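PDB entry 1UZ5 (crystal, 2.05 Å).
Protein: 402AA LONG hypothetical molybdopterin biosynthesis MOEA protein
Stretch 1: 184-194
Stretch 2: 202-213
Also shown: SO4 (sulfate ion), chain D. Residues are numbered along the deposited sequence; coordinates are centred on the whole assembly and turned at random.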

ATOM      1  N   ALA A 184       0.647  -0.075  20.733  1.00 29.94           N
ATOM      2  CA  ALA A 184       0.275  -0.873  21.899  1.00 26.20           C
ATOM      3  C   ALA A 184      -1.227  -0.683  22.103  1.00 27.92           C
ATOM      4  O   ALA A 184      -1.706   0.450  22.228  1.00 22.92           O
ATOM      5  N   VAL A 185      -1.959  -1.793  22.130  1.00 27.32           N
ATOM      6  CA  VAL A 185      -3.409  -1.755  22.280  1.00 28.59           C
ATOM      7  C   VAL A 185      -3.892  -2.306  23.614  1.00 24.40           C
ATOM      8  O   VAL A 185      -3.444  -3.364  24.058  1.00 22.87           O
ATOM      9  N   ILE A 186      -4.814  -1.573  24.236  1.00 23.64           N
ATOM     10  CA  ILE A 186      -5.388  -1.955  25.523  1.00 28.33           C
ATOM     11  C   ILE A 186      -6.923  -1.955  25.484  1.00 20.64           C
ATOM     12  O   ILE A 186      -7.530  -1.071  24.884  1.00 26.21           O
ATOM     13  N   SER A 187      -7.536  -2.956  26.114  1.00 25.21           N
ATOM     14  CA  SER A 187      -9.000  -3.033  26.206  1.00 27.82           C
ATOM     15  C   SER A 187      -9.361  -2.803  27.677  1.00 26.37           C
ATOM     16  O   SER A 187      -8.792  -3.442  28.564  1.00 26.15           O
ATOM     17  N   THR A 188     -10.290  -1.890  27.943  1.00 24.27           N
ATOM     18  CA  THR A 188     -10.673  -1.603  29.328  1.00 34.09           C
ATOM     19  C   THR A 188     -12.141  -1.900  29.622  1.00 32.26           C
ATOM     20  O   THR A 188     -13.026  -1.566  28.835  1.00 31.49           O
ATOM     21  N   GLY A 189     -12.384  -2.525  30.768  1.00 37.08           N
ATOM     22  CA  GLY A 189     -13.739  -2.862  31.168  1.00 36.60           C
ATOM     23  C   GLY A 189     -13.735  -3.993  32.175  1.00 37.44           C
ATOM     24  O   GLY A 189     -13.041  -4.996  31.988  1.00 31.02           O
ATOM     25  N   ASN A 190     -14.509  -3.843  33.246  1.00 30.99           N
ATOM     26  CA  ASN A 190     -14.567  -4.879  34.270  1.00 25.66           C
ATOM     27  C   ASN A 190     -15.278  -6.130  33.775  1.00 22.53           C
ATOM     28  O   ASN A 190     -15.138  -7.205  34.357  1.00 28.68           O
ATOM     29  N   GLU A 191     -16.031  -5.999  32.689  1.00 20.83           N
ATOM     30  CA  GLU A 191     -16.756  -7.144  32.139  1.00 22.65           C
ATOM     31  C   GLU A 191     -15.945  -7.916  31.093  1.00 28.28           C
ATOM     32  O   GLU A 191     -16.316  -9.025  30.707  1.00 26.93           O
ATOM     33  N   ILE A 192     -14.833  -7.342  30.646  1.00 27.75           N
ATOM     34  CA  ILE A 192     -14.033  -7.981  29.605  1.00 23.75           C
ATOM     35  C   ILE A 192     -12.983  -9.002  30.027  1.00 22.10           C
ATOM     36  O   ILE A 192     -12.237  -8.788  30.974  1.00 27.69           O
ATOM     37  N   VAL A 193     -12.939 -10.122  29.307  1.00 25.76           N
ATOM     38  CA  VAL A 193     -11.943 -11.163  29.552  1.00 36.02           C
ATOM     39  C   VAL A 193     -11.364 -11.596  28.197  1.00 42.14           C
ATOM     40  O   VAL A 193     -12.036 -11.507  27.164  1.00 35.72           O
ATOM     41  N   PRO A 194     -10.101 -12.046  28.179  1.00 49.72           N
ATOM     42  CA  PRO A 194      -9.467 -12.481  26.925  1.00 51.32           C
ATOM     43  C   PRO A 194     -10.074 -13.781  26.391  1.00 45.25           C
ATOM     44  O   PRO A 194     -10.512 -14.634  27.168  1.00 42.28           O
ATOM     45  N   GLY A 202     -22.103 -12.504  33.244  1.00 17.39           N
ATOM     46  CA  GLY A 202     -21.817 -11.085  33.408  1.00 19.48           C
ATOM     47  C   GLY A 202     -20.567 -10.621  32.662  1.00 22.04           C
ATOM     48  O   GLY A 202     -20.334  -9.426  32.505  1.00 21.32           O
ATOM     49  N   GLN A 203     -19.754 -11.561  32.197  1.00 25.89           N
ATOM     50  CA  GLN A 203     -18.538 -11.202  31.461  1.00 22.68           C
ATOM     51  C   GLN A 203     -18.699 -11.434  29.959  1.00 22.93           C
ATOM     52  O   GLN A 203     -19.546 -12.220  29.522  1.00 23.64           O
ATOM     53  N   ILE A 204     -17.887 -10.740  29.171  1.00 26.21           N
ATOM     54  CA  ILE A 204     -17.906 -10.910  27.723  1.00 23.11           C
ATOM     55  C   ILE A 204     -16.451 -10.996  27.239  1.00 29.52           C
ATOM     56  O   ILE A 204     -15.522 -10.674  27.979  1.00 26.51           O
ATOM     57  N   TYR A 205     -16.256 -11.435  26.004  1.00 23.62           N
ATOM     58  CA  TYR A 205     -14.911 -11.553  25.444  1.00 27.04           C
ATOM     59  C   TYR A 205     -14.490 -10.282  24.727  1.00 25.23           C
ATOM     60  O   TYR A 205     -15.317  -9.574  24.156  1.00 20.80           O
ATOM     61  N   ASP A 206     -13.195  -9.998  24.751  1.00 25.50           N
ATOM     62  CA  ASP A 206     -12.677  -8.819  24.072  1.00 23.81           C
ATOM     63  C   ASP A 206     -12.946  -8.935  22.583  1.00 19.34           C
ATOM     64  O   ASP A 206     -12.912 -10.029  22.025  1.00 19.67           O
ATOM     65  N   ILE A 207     -13.225  -7.808  21.945  1.00 25.26           N
ATOM     66  CA  ILE A 207     -13.428  -7.803  20.508  1.00 25.04           C
ATOM     67  C   ILE A 207     -12.602  -6.687  19.867  1.00 27.06           C
ATOM     68  O   ILE A 207     -12.017  -6.877  18.796  1.00 25.30           O
ATOM     69  N   ASN A 208     -12.540  -5.533  20.524  1.00 18.34           N
ATOM     70  CA  ASN A 208     -11.798  -4.393  19.990  1.00 25.41           C
ATOM     71  C   ASN A 208     -10.278  -4.544  19.991  1.00 23.63           C
ATOM     72  O   ASN A 208      -9.605  -4.028  19.104  1.00 29.96           O
ATOM     73  N   GLY A 209      -9.745  -5.237  20.990  1.00 20.69           N
ATOM     74  CA  GLY A 209      -8.309  -5.430  21.074  1.00 27.77           C
ATOM     75  C   GLY A 209      -7.785  -6.138  19.837  1.00 28.83           C
ATOM     76  O   GLY A 209      -6.863  -5.660  19.179  1.00 26.05           O
ATOM     77  N   ARG A 210      -8.389  -7.283  19.529  1.00 23.68           N
ATOM     78  CA  ARG A 210      -8.021  -8.095  18.373  1.00 24.14           C
ATOM     79  C   ARG A 210      -8.305  -7.325  17.096  1.00 28.46           C
ATOM     80  O   ARG A 210      -7.505  -7.339  16.157  1.00 23.43           O
ATOM     81  N   ALA A 211      -9.452  -6.652  17.056  1.00 20.86           N
ATOM     82  CA  ALA A 211      -9.817  -5.882  15.876  1.00 21.51           C
ATOM     83  C   ALA A 211      -8.796  -4.778  15.586  1.00 31.43           C
ATOM     84  O   ALA A 211      -8.355  -4.617  14.447  1.00 24.06           O
ATOM     85  N   LEU A 212      -8.430  -4.020  16.619  1.00 23.60           N
ATOM     86  CA  LEU A 212      -7.470  -2.934  16.473  1.00 26.69           C
ATOM     87  C   LEU A 212      -6.096  -3.451  16.053  1.00 20.98           C
ATOM     88  O   LEU A 212      -5.511  -2.963  15.095  1.00 28.67           O
ATOM     89  N   CYS A 213      -5.587  -4.438  16.772  1.00 18.89           N
ATOM     90  CA  CYS A 213      -4.284  -4.993  16.453  1.00 23.63           C
ATOM     91  C   CYS A 213      -4.184  -5.479  15.022  1.00 29.00           C
ATOM     92  O   CYS A 213      -3.194  -5.205  14.347  1.00 23.88           O
TER

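Where a strand runs beside the start of a helix, a side chain can bind the two together, and this MoeA-like protein offers a compact example. In strand 184-188 the side chains alternate, so Val185 and Ser187 point toward helix 208-213 while Ala184 and Ile186 point away. The strand and helix run nearly antiparallel, their axes 7.9 Å apart at closest approach. Val185, in the t rotamer, packs its methyls on the helix: CG1 lies 3.8 Å from Leu212 CD1 and 4.0 Å from Gly209 CA, and CG2 3.7 Å from Cys213 SG, Leu212 and Cys213 both being m. Gly209 leaves room for the polar pair beside it; a CB on it would clash with Ser187 OG and Asp206 OD2.

Asp206 is the polar link. Its t rotamer (chi1 166°) places OD1 where it accepts a short hydrogen bond, 2.5 Å, from Ser187 OG, itself m, and another of 3.0 Å from Gly209 N. The second carboxylate oxygen, OD2, accepts from Arg210 N at 3.3 Å, so one acid ties the strand to the first turn of the helix.

Farther along, Ile192-Val193 and Ile204-Tyr205 pair as parallel strands, and the side chains part to the two faces. On one, Ile192 (m, t) sets CG1 4.4 Å from CG1 of Ile204, whose p rotamer also brings that CG1 within 3.6 Å of Glu191 CG; Ile192 CG2 rests 3.8 Å from Asp206 CB. On the other, Val193 (m) places CG2 3.7 Å from Tyr205 CD1 and CG1 3.6 Å from Gln203 NE2, reached by an extended m, t chain. A water bridges the stretches, donating to Asn190 O (2.7 Å) and accepting weakly from Gln203 NE2 (3.3 Å). Arg210 points away, its NH1 and NH2 donating to sulfate O3 and O1 at 3.0 and 2.9 Å.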

ATOM      1  CB  ALA A 184       1.043  -0.397  23.129  1.00 23.89           C
ATOM      2  CB  VAL A 185      -4.093  -2.548  21.154  1.00 27.36           C
ATOM      3  CG1 VAL A 185      -5.610  -2.539  21.355  1.00 22.95           C
ATOM      4  CG2 VAL A 185      -3.718  -1.949  19.799  1.00 21.21           C
ATOM      5  CB  ILE A 186      -4.947  -0.969  26.637  1.00 26.80           C
ATOM      6  CG1 ILE A 186      -3.441  -1.092  26.878  1.00 22.86           C
ATOM      7  CG2 ILE A 186      -5.733  -1.238  27.928  1.00 32.84           C
ATOM      8  CD1 ILE A 186      -2.858   0.049  27.709  1.00 22.32           C
ATOM      9  CB  SER A 187      -9.513  -4.405  25.756  1.00 24.54           C
ATOM     10  OG  SER A 187      -9.409  -4.550  24.348  1.00 32.06           O
ATOM     11  CB  THR A 188     -10.404  -0.127  29.698  1.00 31.37           C
ATOM     12  OG1 THR A 188     -11.229   0.729  28.900  1.00 44.66           O
ATOM     13  CG2 THR A 188      -8.943   0.224  29.462  1.00 29.83           C
ATOM     14  CB  ASN A 190     -15.264  -4.353  35.529  1.00 38.33           C
ATOM     15  CG  ASN A 190     -14.522  -3.196  36.161  1.00 50.61           C
ATOM     16  OD1 ASN A 190     -13.290  -3.207  36.253  1.00 40.87           O
ATOM     17  ND2 ASN A 190     -15.266  -2.190  36.610  1.00 43.37           N
ATOM     18  CB  GLU A 191     -18.071  -6.679  31.495  1.00 27.58           C
ATOM     19  CG  GLU A 191     -17.918  -6.091  30.092  1.00 27.49           C
ATOM     20  CD  GLU A 191     -17.420  -4.654  30.079  1.00 43.01           C
ATOM     21  OE1 GLU A 191     -16.733  -4.237  31.037  1.00 39.29           O
ATOM     22  OE2 GLU A 191     -17.710  -3.942  29.092  1.00 44.50           O
ATOM     23  CB  ILE A 192     -13.329  -6.914  28.732  1.00 34.61           C
ATOM     24  CG1 ILE A 192     -14.374  -5.970  28.137  1.00 30.19           C
ATOM     25  CG2 ILE A 192     -12.540  -7.591  27.604  1.00 34.10           C
ATOM     26  CD1 ILE A 192     -13.787  -4.810  27.370  1.00 46.39           C
ATOM     27  CB  VAL A 193     -12.543 -12.400  30.272  1.00 33.10           C
ATOM     28  CG1 VAL A 193     -13.229 -11.961  31.558  1.00 37.75           C
ATOM     29  CG2 VAL A 193     -13.511 -13.131  29.363  1.00 34.57           C
ATOM     30  CB  PRO A 194      -8.000 -12.660  27.323  1.00 57.19           C
ATOM     31  CG  PRO A 194      -7.834 -11.722  28.495  1.00 59.59           C
ATOM     32  CD  PRO A 194      -9.107 -11.956  29.263  1.00 50.33           C
ATOM     33  CB  GLN A 203     -17.360 -12.038  31.949  1.00 22.10           C
ATOM     34  CG  GLN A 203     -17.048 -11.910  33.431  1.00 27.13           C
ATOM     35  CD  GLN A 203     -15.933 -12.855  33.855  1.00 28.81           C
ATOM     36  OE1 GLN A 203     -15.904 -14.018  33.443  1.00 30.75           O
ATOM     37  NE2 GLN A 203     -15.018 -12.364  34.683  1.00 26.70           N
ATOM     38  CB  ILE A 204     -18.599  -9.739  27.016  1.00 29.01           C
ATOM     39  CG1 ILE A 204     -17.875  -8.436  27.335  1.00 30.63           C
ATOM     40  CG2 ILE A 204     -20.069  -9.654  27.453  1.00 38.16           C
ATOM     41  CD1 ILE A 204     -18.368  -7.262  26.516  1.00 38.92           C
ATOM     42  CB  TYR A 205     -14.853 -12.722  24.460  1.00 19.21           C
ATOM     43  CG  TYR A 205     -14.925 -14.070  25.116  1.00 23.13           C
ATOM     44  CD1 TYR A 205     -13.895 -14.520  25.937  1.00 24.07           C
ATOM     45  CD2 TYR A 205     -16.021 -14.909  24.905  1.00 24.42           C
ATOM     46  CE1 TYR A 205     -13.952 -15.777  26.528  1.00 29.85           C
ATOM     47  CE2 TYR A 205     -16.086 -16.162  25.489  1.00 24.72           C
ATOM     48  CZ  TYR A 205     -15.050 -16.593  26.297  1.00 24.48           C
ATOM     49  OH  TYR A 205     -15.110 -17.842  26.864  1.00 27.25           O
ATOM     50  CB  ASP A 206     -11.162  -8.696  24.263  1.00 27.80           C
ATOM     51  CG  ASP A 206     -10.540  -7.687  23.312  1.00 35.48           C
ATOM     52  OD1 ASP A 206     -10.787  -6.479  23.496  1.00 29.26           O
ATOM     53  OD2 ASP A 206      -9.819  -8.102  22.371  1.00 34.33           O
ATOM     54  CB  ILE A 207     -14.913  -7.619  20.124  1.00 26.14           C
ATOM     55  CG1 ILE A 207     -15.039  -7.598  18.598  1.00 25.43           C
ATOM     56  CG2 ILE A 207     -15.465  -6.341  20.740  1.00 23.15           C
ATOM     57  CD1 ILE A 207     -16.468  -7.570  18.085  1.00 36.06           C
ATOM     58  CB  ASN A 208     -12.165  -3.113  20.741  1.00 20.39           C
ATOM     59  CG  ASN A 208     -13.610  -2.709  20.533  1.00 32.31           C
ATOM     60  OD1 ASN A 208     -14.149  -2.834  19.436  1.00 26.74           O
ATOM     61  ND2 ASN A 208     -14.239  -2.207  21.583  1.00 27.64           N
ATOM     62  CB  ARG A 210      -8.830  -9.395  18.377  1.00 19.19           C
ATOM     63  CG  ARG A 210      -8.461 -10.409  17.297  1.00 20.20           C
ATOM     64  CD  ARG A 210      -7.107 -11.045  17.580  1.00 27.80           C
ATOM     65  NE  ARG A 210      -6.004 -10.319  16.957  1.00 27.30           N
ATOM     66  CZ  ARG A 210      -4.824 -10.118  17.536  1.00 33.79           C
ATOM     67  NH1 ARG A 210      -4.592 -10.576  18.762  1.00 26.30           N
ATOM     68  NH2 ARG A 210      -3.864  -9.484  16.875  1.00 27.94           N
ATOM     69  CB  ALA A 211     -11.204  -5.276  16.052  1.00 22.60           C
ATOM     70  CB  LEU A 212      -7.347  -2.141  17.786  1.00 21.14           C
ATOM     71  CG  LEU A 212      -8.526  -1.216  18.125  1.00 26.41           C
ATOM     72  CD1 LEU A 212      -8.402  -0.708  19.553  1.00 20.64           C
ATOM     73  CD2 LEU A 212      -8.559  -0.049  17.143  1.00 28.12           C
ATOM     74  CB  CYS A 213      -3.953  -6.142  17.395  1.00 21.58           C
ATOM     75  SG  CYS A 213      -3.578  -5.582  19.047  1.00 28.75           S
TER
HETATM   76  S   SO4 D1405      -0.885  -9.861  19.513  1.00 40.05           S
HETATM   77  O1  SO4 D1405      -1.338  -8.924  18.281  1.00 34.04           O
HETATM   78  O2  SO4 D1405      -0.055  -9.005  20.342  1.00 35.29           O
HETATM   79  O3  SO4 D1405      -1.944 -10.319  20.136  1.00 49.26           O
HETATM   80  O4  SO4 D1405      -0.055 -10.853  18.889  1.00 48.79           O
HETATM   81  O   HOH W   1     -15.790  -9.351  35.821  1.00 39.94           O